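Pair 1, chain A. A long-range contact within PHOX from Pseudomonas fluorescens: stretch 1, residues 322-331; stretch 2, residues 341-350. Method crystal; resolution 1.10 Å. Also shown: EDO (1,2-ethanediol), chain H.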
# COMPACT_ATOMS: atom_id res chain seq x y z
N GLY A 322 -17.21 1.18 -15.38
CA GLY A 322 -16.10 0.65 -16.14
C GLY A 322 -16.02 -0.85 -15.99
O GLY A 322 -17.04 -1.52 -15.86
N THR A 323 -14.82 -1.38 -16.23
CA THR A 323 -14.61 -2.82 -16.28
C THR A 323 -13.41 -3.19 -15.42
O THR A 323 -12.34 -2.58 -15.56
CB THR A 323 -14.36 -3.29 -17.72
OG1 THR A 323 -15.37 -2.75 -18.59
CG2 THR A 323 -14.39 -4.80 -17.79
N LEU A 324 -13.59 -4.20 -14.58
CA LEU A 324 -12.52 -4.79 -13.78
C LEU A 324 -12.01 -6.06 -14.45
O LEU A 324 -12.80 -6.90 -14.87
CB LEU A 324 -13.03 -5.09 -12.37
CG LEU A 324 -12.00 -5.62 -11.37
CD1 LEU A 324 -10.95 -4.56 -11.05
CD2 LEU A 324 -12.70 -6.08 -10.11
N TYR A 325 -10.69 -6.14 -14.59
CA TYR A 325 -10.00 -7.28 -15.18
C TYR A 325 -9.05 -7.89 -14.15
O TYR A 325 -8.62 -7.22 -13.22
CB TYR A 325 -9.16 -6.82 -16.38
CG TYR A 325 -9.95 -6.18 -17.49
CD1 TYR A 325 -10.21 -4.81 -17.49
CD2 TYR A 325 -10.34 -6.91 -18.60
CE1 TYR A 325 -10.88 -4.21 -18.54
CE2 TYR A 325 -11.02 -6.32 -19.64
CZ TYR A 325 -11.31 -4.98 -19.60
OH TYR A 325 -12.01 -4.39 -20.63
N VAL A 326 -8.63 -9.12 -14.43
CA VAL A 326 -7.62 -9.79 -13.64
C VAL A 326 -6.60 -10.44 -14.58
O VAL A 326 -6.93 -10.77 -15.72
CB VAL A 326 -8.26 -10.83 -12.69
CG1 VAL A 326 -8.84 -12.01 -13.46
CG2 VAL A 326 -7.27 -11.28 -11.62
N ALA A 327 -5.35 -10.55 -14.13
CA ALA A 327 -4.26 -10.99 -14.99
C ALA A 327 -4.08 -12.50 -15.03
O ALA A 327 -4.12 -13.18 -13.99
CB ALA A 327 -2.95 -10.33 -14.56
N ARG A 328 -3.70 -12.98 -16.21
CA ARG A 328 -3.08 -14.29 -16.38
C ARG A 328 -1.73 -14.09 -17.05
O ARG A 328 -1.58 -13.23 -17.91
CB ARG A 328 -3.98 -15.21 -17.23
CG ARG A 328 -3.51 -16.66 -17.25
CD ARG A 328 -4.31 -17.51 -18.23
NE ARG A 328 -5.70 -17.65 -17.83
CZ ARG A 328 -6.64 -18.16 -18.62
NH1 ARG A 328 -6.34 -18.51 -19.86
NH2 ARG A 328 -7.89 -18.25 -18.20
N PHE A 329 -0.71 -14.81 -16.57
CA PHE A 329 0.63 -14.73 -17.12
C PHE A 329 1.00 -16.10 -17.65
O PHE A 329 0.78 -17.11 -16.96
CB PHE A 329 1.64 -14.37 -16.02
CG PHE A 329 1.41 -13.02 -15.40
CD1 PHE A 329 0.54 -12.89 -14.32
CD2 PHE A 329 2.04 -11.88 -15.87
CE1 PHE A 329 0.28 -11.66 -13.76
CE2 PHE A 329 1.78 -10.65 -15.30
CZ PHE A 329 0.86 -10.53 -14.28
N ASP A 330 1.58 -16.16 -18.84
CA ASP A 330 2.05 -17.42 -19.39
C ASP A 330 3.35 -17.88 -18.74
O ASP A 330 3.83 -17.27 -17.78
CB ASP A 330 2.13 -17.37 -20.92
CG ASP A 330 3.34 -16.60 -21.46
OD1 ASP A 330 4.28 -16.26 -20.70
OD2 ASP A 330 3.38 -16.40 -22.69
N ALA A 331 3.81 -19.05 -19.15
CA ALA A 331 4.96 -19.70 -18.51
C ALA A 331 6.27 -18.99 -18.81
O ALA A 331 7.29 -19.29 -18.20
CB ALA A 331 5.04 -21.15 -18.95
N GLY A 341 7.81 -13.24 -20.94
CA GLY A 341 6.68 -13.90 -21.58
C GLY A 341 5.57 -12.93 -21.96
O GLY A 341 5.81 -11.74 -22.13
N GLN A 342 4.38 -13.49 -22.15
CA GLN A 342 3.17 -12.73 -22.47
C GLN A 342 2.13 -12.98 -21.39
O GLN A 342 2.16 -14.00 -20.69
CB GLN A 342 2.60 -13.17 -23.82
CG GLN A 342 3.47 -12.79 -25.01
CD GLN A 342 3.26 -11.35 -25.46
OE1 GLN A 342 4.22 -10.62 -25.71
NE2 GLN A 342 2.01 -10.99 -25.71
N GLY A 343 1.17 -12.06 -21.29
CA GLY A 343 0.03 -12.24 -20.41
C GLY A 343 -1.18 -11.52 -20.95
O GLY A 343 -1.15 -10.93 -22.04
N GLN A 344 -2.27 -11.60 -20.20
CA GLN A 344 -3.54 -11.05 -20.63
C GLN A 344 -4.38 -10.60 -19.46
O GLN A 344 -4.20 -11.05 -18.32
CB GLN A 344 -4.32 -12.08 -21.44
CG GLN A 344 -4.71 -13.30 -20.65
CD GLN A 344 -5.36 -14.37 -21.50
OE1 GLN A 344 -6.49 -14.19 -21.97
NE2 GLN A 344 -4.69 -15.50 -21.64
N TRP A 345 -5.31 -9.71 -19.77
CA TRP A 345 -6.35 -9.26 -18.85
C TRP A 345 -7.66 -9.92 -19.18
O TRP A 345 -8.07 -9.93 -20.35
CB TRP A 345 -6.50 -7.74 -18.99
CG TRP A 345 -5.28 -6.98 -18.55
CD1 TRP A 345 -4.37 -6.31 -19.35
CD2 TRP A 345 -4.73 -6.95 -17.20
NE1 TRP A 345 -3.33 -5.83 -18.60
CE2 TRP A 345 -3.49 -6.19 -17.29
CE3 TRP A 345 -5.17 -7.37 -15.96
CZ2 TRP A 345 -2.70 -5.94 -16.18
CZ3 TRP A 345 -4.36 -7.12 -14.85
CH2 TRP A 345 -3.17 -6.40 -14.96
N ILE A 346 -8.34 -10.43 -18.16
CA ILE A 346 -9.58 -11.17 -18.32
C ILE A 346 -10.67 -10.48 -17.52
O ILE A 346 -10.50 -10.19 -16.34
CB ILE A 346 -9.42 -12.63 -17.84
CG1 ILE A 346 -8.27 -13.32 -18.57
CG2 ILE A 346 -10.72 -13.39 -18.02
CD1 ILE A 346 -7.90 -14.67 -18.01
N GLU A 347 -11.79 -10.20 -18.18
CA GLU A 347 -12.87 -9.40 -17.62
C GLU A 347 -13.62 -10.12 -16.49
O GLU A 347 -14.01 -11.28 -16.64
CB GLU A 347 -13.83 -9.10 -18.77
CG GLU A 347 -14.94 -8.13 -18.50
CD GLU A 347 -15.78 -7.90 -19.74
OE1 GLU A 347 -15.25 -8.07 -20.86
OE2 GLU A 347 -16.83 -7.27 -19.60
N LEU A 348 -13.91 -9.40 -15.42
CA LEU A 348 -14.77 -9.88 -14.35
C LEU A 348 -16.13 -9.21 -14.46
O LEU A 348 -16.38 -8.15 -13.88
CB LEU A 348 -14.12 -9.59 -12.99
CG LEU A 348 -12.73 -10.18 -12.81
CD1 LEU A 348 -12.20 -9.86 -11.42
CD2 LEU A 348 -12.72 -11.68 -13.06
N THR A 349 -16.98 -9.83 -15.27
CA THR A 349 -18.27 -9.27 -15.65
C THR A 349 -19.32 -10.36 -15.56
O THR A 349 -19.18 -11.41 -16.18
CB THR A 349 -18.21 -8.73 -17.09
OG1 THR A 349 -17.31 -7.61 -17.13
CG2 THR A 349 -19.60 -8.29 -17.57
N HIS A 350 -20.37 -10.11 -14.79
CA HIS A 350 -21.45 -11.07 -14.68
C HIS A 350 -22.00 -11.38 -16.04
O HIS A 350 -22.30 -10.48 -16.82
CB HIS A 350 -22.55 -10.51 -13.79
CG HIS A 350 -23.60 -11.51 -13.45
ND1 HIS A 350 -24.67 -11.73 -14.23
CD2 HIS A 350 -23.63 -12.50 -12.47
CE1 HIS A 350 -25.42 -12.72 -13.71
NE2 HIS A 350 -24.79 -13.18 -12.61
C1 EDO H . -19.10 -1.02 -13.45
O1 EDO H . -19.60 -0.38 -14.64
C2 EDO H . -19.35 -2.52 -13.53
O2 EDO H . -18.84 -3.20 -12.37
O HOH W 1 -16.16 -5.33 -14.08

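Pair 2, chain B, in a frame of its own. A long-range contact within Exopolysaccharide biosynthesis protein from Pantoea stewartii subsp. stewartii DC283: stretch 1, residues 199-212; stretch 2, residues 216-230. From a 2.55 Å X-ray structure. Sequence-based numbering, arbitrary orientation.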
# COMPACT_ATOMS: atom_id res chain seq x y z
N VAL B 199 1.15 -33.13 21.06
CA VAL B 199 0.64 -31.75 20.76
C VAL B 199 -0.57 -31.48 21.66
O VAL B 199 -1.28 -32.45 22.00
CB VAL B 199 0.27 -31.57 19.27
CG1 VAL B 199 1.48 -31.71 18.36
CG2 VAL B 199 -0.84 -32.50 18.82
N GLY B 200 -0.79 -30.21 22.02
CA GLY B 200 -1.93 -29.76 22.84
C GLY B 200 -1.74 -30.09 24.31
O GLY B 200 -2.75 -30.06 25.05
N GLY B 201 -0.51 -30.40 24.73
CA GLY B 201 -0.14 -30.64 26.14
C GLY B 201 0.14 -29.33 26.87
O GLY B 201 0.05 -28.27 26.23
N GLY B 202 0.46 -29.41 28.16
CA GLY B 202 0.80 -28.23 28.98
C GLY B 202 0.68 -28.50 30.47
O GLY B 202 0.52 -29.68 30.85
N GLU B 203 0.78 -27.44 31.27
CA GLU B 203 0.70 -27.48 32.76
C GLU B 203 -0.72 -27.09 33.18
O GLU B 203 -1.24 -26.09 32.65
CB GLU B 203 1.74 -26.53 33.35
CG GLU B 203 1.77 -26.52 34.87
CD GLU B 203 3.03 -25.92 35.48
OE1 GLU B 203 4.09 -26.00 34.83
OE2 GLU B 203 2.93 -25.38 36.60
N PHE B 204 -1.31 -27.86 34.10
CA PHE B 204 -2.71 -27.69 34.57
C PHE B 204 -2.73 -27.61 36.10
O PHE B 204 -1.95 -28.32 36.76
CB PHE B 204 -3.58 -28.83 34.04
CG PHE B 204 -3.88 -28.73 32.56
CD1 PHE B 204 -2.94 -29.11 31.62
CD2 PHE B 204 -5.10 -28.23 32.12
CE1 PHE B 204 -3.21 -29.00 30.27
CE2 PHE B 204 -5.37 -28.13 30.77
CZ PHE B 204 -4.42 -28.51 29.84
N VAL B 205 -3.62 -26.76 36.63
CA VAL B 205 -3.82 -26.51 38.09
C VAL B 205 -5.25 -26.96 38.44
O VAL B 205 -6.20 -26.49 37.79
CB VAL B 205 -3.53 -25.04 38.45
CG1 VAL B 205 -4.36 -24.05 37.65
CG2 VAL B 205 -3.70 -24.77 39.93
N GLY B 206 -5.38 -27.87 39.41
CA GLY B 206 -6.64 -28.55 39.75
C GLY B 206 -7.53 -27.70 40.65
O GLY B 206 -6.99 -26.83 41.37
N SER B 207 -8.84 -27.95 40.61
CA SER B 207 -9.86 -27.27 41.44
C SER B 207 -11.09 -28.17 41.62
O SER B 207 -11.37 -28.98 40.71
CB SER B 207 -10.25 -25.95 40.83
OG SER B 207 -11.15 -25.25 41.68
N PHE B 208 -11.78 -28.03 42.76
CA PHE B 208 -13.08 -28.68 43.07
C PHE B 208 -14.22 -27.68 42.86
O PHE B 208 -15.39 -28.08 42.96
CB PHE B 208 -13.07 -29.24 44.49
CG PHE B 208 -11.92 -30.17 44.78
CD1 PHE B 208 -11.88 -31.44 44.22
CD2 PHE B 208 -10.88 -29.78 45.61
CE1 PHE B 208 -10.82 -32.29 44.48
CE2 PHE B 208 -9.82 -30.63 45.87
CZ PHE B 208 -9.79 -31.89 45.31
N GLN B 209 -13.88 -26.41 42.57
CA GLN B 209 -14.85 -25.35 42.20
C GLN B 209 -15.49 -25.73 40.86
O GLN B 209 -14.81 -26.25 39.98
CB GLN B 209 -14.15 -23.99 42.09
CG GLN B 209 -13.61 -23.47 43.42
CD GLN B 209 -14.70 -23.22 44.43
OE1 GLN B 209 -14.68 -23.75 45.54
NE2 GLN B 209 -15.68 -22.42 44.04
N PRO B 210 -16.81 -25.49 40.67
CA PRO B 210 -17.49 -25.92 39.45
C PRO B 210 -17.10 -25.06 38.24
O PRO B 210 -17.09 -23.85 38.37
CB PRO B 210 -18.99 -25.77 39.76
CG PRO B 210 -19.07 -25.33 41.21
CD PRO B 210 -17.71 -24.77 41.57
N ALA B 211 -16.77 -25.70 37.11
CA ALA B 211 -16.44 -25.06 35.82
C ALA B 211 -16.78 -26.02 34.67
O ALA B 211 -16.43 -27.21 34.77
CB ALA B 211 -14.98 -24.68 35.80
N GLN B 212 -17.45 -25.50 33.63
CA GLN B 212 -17.87 -26.28 32.43
C GLN B 212 -16.65 -26.57 31.56
O GLN B 212 -15.83 -25.65 31.36
CB GLN B 212 -18.94 -25.52 31.65
CG GLN B 212 -20.36 -26.00 31.94
CD GLN B 212 -21.42 -24.97 31.63
OE1 GLN B 212 -21.22 -23.77 31.77
NE2 GLN B 212 -22.59 -25.45 31.23
N GLY B 216 -10.47 -27.24 25.88
CA GLY B 216 -9.21 -26.57 25.52
C GLY B 216 -8.47 -26.02 26.73
O GLY B 216 -7.29 -26.36 26.90
N VAL B 217 -9.13 -25.17 27.52
CA VAL B 217 -8.54 -24.48 28.71
C VAL B 217 -9.05 -25.15 29.99
O VAL B 217 -8.24 -25.28 30.93
CB VAL B 217 -8.86 -22.97 28.67
CG1 VAL B 217 -8.27 -22.23 29.86
CG2 VAL B 217 -8.38 -22.34 27.37
N ILE B 218 -10.32 -25.55 30.03
CA ILE B 218 -10.98 -26.25 31.19
C ILE B 218 -11.34 -27.68 30.76
O ILE B 218 -12.13 -27.82 29.81
CB ILE B 218 -12.22 -25.47 31.67
CG1 ILE B 218 -11.89 -24.03 32.08
CG2 ILE B 218 -12.94 -26.23 32.78
CD1 ILE B 218 -11.07 -23.92 33.34
N PHE B 219 -10.78 -28.68 31.45
CA PHE B 219 -11.14 -30.11 31.34
C PHE B 219 -11.69 -30.58 32.70
O PHE B 219 -10.90 -30.62 33.67
CB PHE B 219 -9.94 -30.95 30.91
CG PHE B 219 -9.32 -30.52 29.60
CD1 PHE B 219 -9.79 -31.00 28.39
CD2 PHE B 219 -8.27 -29.61 29.59
CE1 PHE B 219 -9.22 -30.59 27.20
CE2 PHE B 219 -7.70 -29.20 28.40
CZ PHE B 219 -8.18 -29.69 27.20
N SER B 220 -12.98 -30.90 32.76
CA SER B 220 -13.73 -31.18 34.01
C SER B 220 -14.13 -32.66 34.09
O SER B 220 -14.36 -33.28 33.02
CB SER B 220 -14.93 -30.28 34.14
OG SER B 220 -15.74 -30.34 32.98
N GLY B 221 -14.20 -33.19 35.31
CA GLY B 221 -14.73 -34.52 35.64
C GLY B 221 -15.90 -34.42 36.61
O GLY B 221 -16.56 -33.36 36.61
N ASP B 222 -16.12 -35.46 37.41
CA ASP B 222 -17.25 -35.54 38.37
C ASP B 222 -16.84 -34.82 39.67
O ASP B 222 -16.24 -35.48 40.54
CB ASP B 222 -17.67 -37.00 38.61
CG ASP B 222 -19.09 -37.17 39.11
OD1 ASP B 222 -19.74 -36.14 39.42
OD2 ASP B 222 -19.55 -38.33 39.19
N GLY B 223 -17.13 -33.52 39.76
CA GLY B 223 -16.94 -32.70 40.97
C GLY B 223 -15.55 -32.08 41.04
O GLY B 223 -15.11 -31.73 42.15
N PHE B 224 -14.90 -31.92 39.88
CA PHE B 224 -13.56 -31.28 39.76
C PHE B 224 -13.30 -30.87 38.31
O PHE B 224 -14.06 -31.30 37.41
CB PHE B 224 -12.46 -32.23 40.24
CG PHE B 224 -12.26 -33.45 39.37
CD1 PHE B 224 -11.44 -33.41 38.26
CD2 PHE B 224 -12.90 -34.64 39.67
CE1 PHE B 224 -11.26 -34.53 37.46
CE2 PHE B 224 -12.73 -35.76 38.88
CZ PHE B 224 -11.90 -35.70 37.78
N HIS B 225 -12.25 -30.08 38.09
CA HIS B 225 -11.74 -29.68 36.75
C HIS B 225 -10.26 -29.32 36.85
O HIS B 225 -9.76 -29.15 37.98
CB HIS B 225 -12.59 -28.54 36.17
CG HIS B 225 -12.28 -27.19 36.73
ND1 HIS B 225 -12.93 -26.68 37.84
CD2 HIS B 225 -11.41 -26.25 36.33
CE1 HIS B 225 -12.46 -25.48 38.10
NE2 HIS B 225 -11.53 -25.19 37.19
N TRP B 226 -9.60 -29.22 35.69
CA TRP B 226 -8.21 -28.74 35.53
C TRP B 226 -8.21 -27.52 34.61
O TRP B 226 -8.81 -27.60 33.52
CB TRP B 226 -7.32 -29.86 34.97
CG TRP B 226 -7.24 -31.07 35.84
CD1 TRP B 226 -8.07 -32.16 35.80
CD2 TRP B 226 -6.28 -31.33 36.88
NE1 TRP B 226 -7.69 -33.07 36.75
CE2 TRP B 226 -6.60 -32.60 37.42
CE3 TRP B 226 -5.19 -30.63 37.41
CZ2 TRP B 226 -5.87 -33.17 38.46
CZ3 TRP B 226 -4.47 -31.19 38.43
CH2 TRP B 226 -4.80 -32.45 38.95
N ARG B 227 -7.58 -26.42 35.05
CA ARG B 227 -7.46 -25.16 34.28
C ARG B 227 -6.04 -25.07 33.71
O ARG B 227 -5.08 -25.18 34.50
CB ARG B 227 -7.82 -23.96 35.17
CG ARG B 227 -7.57 -22.60 34.53
CD ARG B 227 -8.40 -21.47 35.15
NE ARG B 227 -9.00 -21.85 36.43
CZ ARG B 227 -10.31 -21.90 36.70
NH1 ARG B 227 -11.21 -21.58 35.79
NH2 ARG B 227 -10.71 -22.27 37.91
N ARG B 228 -5.93 -24.91 32.39
CA ARG B 228 -4.64 -24.75 31.67
C ARG B 228 -3.95 -23.48 32.17
O ARG B 228 -4.63 -22.45 32.30
CB ARG B 228 -4.88 -24.68 30.15
CG ARG B 228 -3.60 -24.68 29.33
CD ARG B 228 -3.86 -24.62 27.84
NE ARG B 228 -3.12 -25.67 27.15
CZ ARG B 228 -3.64 -26.81 26.70
NH1 ARG B 228 -4.93 -27.08 26.83
NH2 ARG B 228 -2.86 -27.69 26.10
N VAL B 229 -2.64 -23.56 32.45
CA VAL B 229 -1.78 -22.39 32.78
C VAL B 229 -1.39 -21.72 31.46
O VAL B 229 -0.56 -22.30 30.72
CB VAL B 229 -0.55 -22.79 33.61
CG1 VAL B 229 0.32 -21.58 33.94
CG2 VAL B 229 -0.93 -23.52 34.88
N VAL B 230 -1.99 -20.57 31.16
CA VAL B 230 -1.81 -19.80 29.89
C VAL B 230 -1.20 -18.44 30.24
O VAL B 230 -1.93 -17.58 30.78
CB VAL B 230 -3.14 -19.65 29.13
CG1 VAL B 230 -2.93 -19.07 27.74
CG2 VAL B 230 -3.89 -20.97 29.03
O HOH W 2 -0.48 -24.97 27.20
O HOH W 3 -15.38 -28.40 38.28

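Both pairs contain an antiparallel ladder of two strands, and in pair 2 its second strand also pairs with strand 218-221 of its own stretch. The twist is nearly the same: the N-to-C directions of the strands differ by 141° in pair 1 and 144° in pair 2, and the central residues superpose with an RMSD of 0.5 Å. The backbone hydrogen bonds follow the same register. In pair 1, Val326(A) and Ile346(A) form one hydrogen-bonded pair (Val326(A) N to Ile346(A) O 2.9 Å, Ile346(A) N to Val326(A) O 2.8 Å), and Arg328(A) and Gln344(A) form the next. The matching pairs in pair 2 are Val205(B) with Arg227(B) and Ser207(B) with His225(B). At one end a further bond continues each ladder, from Leu348(A) N to Leu324(A) O at 2.8 Å and from Val229(B) N to Glu203(B) O at 2.9 Å; at the other end pair 1 adds Asp330(A) N to Gln342(A) O at 2.9 Å. Because these bonds need only backbone atoms, side chains can change while the register stays.

The best conserved face carries an aromatic residue, a small residue and a tryptophan. Tyr325(A) matches Phe204(B), and Trp345(A) matches Trp226(B) with side-chain centres 0.5 Å apart; all four adopt chi1 m. The small residue lies directly across from the tryptophan. In pair 1 it is Ala327(A), whose CB rests 3.5 Å from Trp345(A) CZ3. In pair 2 it is Gly206(B), where the indole comes down onto the backbone, Trp226(B) CE3 lying 3.4 Å from Gly206(B) N. A CB there would be a tight 3.0 Å from Trp226(B) CZ3, so glycine suits this slightly closer approach.

Farther along this face, the aromatic residue meets different partners. Tyr325(A) pairs with Glu347(A), whose aliphatic portion can pack against a ring: Tyr325(A) CE2 is 4.0 Å from Glu347(A) CB. Its counterpart Arg228(B) is longer: its CA lies over one face of the Phe204(B) ring, and its guanidinium sits beyond the ring's tip, with Phe204(B) CZ over one guanidinium face, 3.4 Å from Arg228(B) NH1. That leaves the guanidinium edge for hydrogen bonding: Arg228(B) NH2 donates to Gly200(B) O at 2.6 Å and weakly to Gly201(B) O at 3.0 Å. At the neighbouring position, Thr323(A) places CG2 3.4 Å from Glu347(A) CG, whereas Gly202(B) has no side chain.

On the other face, Val326(A) and Val205(B) coincide, both with chi1 p, but their surroundings differ. Arg328(A) extends across its neighbours, bringing NH2 to 3.6 Å from Ile346(A) CD1, which lies over one face of the guanidinium. Ser207(B) is too short for such a reach; instead its CB approaches His225(B) CE1 at 3.5 Å. The imidazole, a flat surface with a polar edge, also receives Ala211(B), whose CB stands 3.5 Å from the ring centroid, over its face, while His225(B) ND1 bonds weakly to Gln209(B) O at 2.9 Å.

At Gly343(A), a CB would clash with Arg328(A) O at 2.7 Å. The matching Phe224(B) does carry a side chain, directed sideways, and its CB lies 4.1 Å from Phe208(B) CD1.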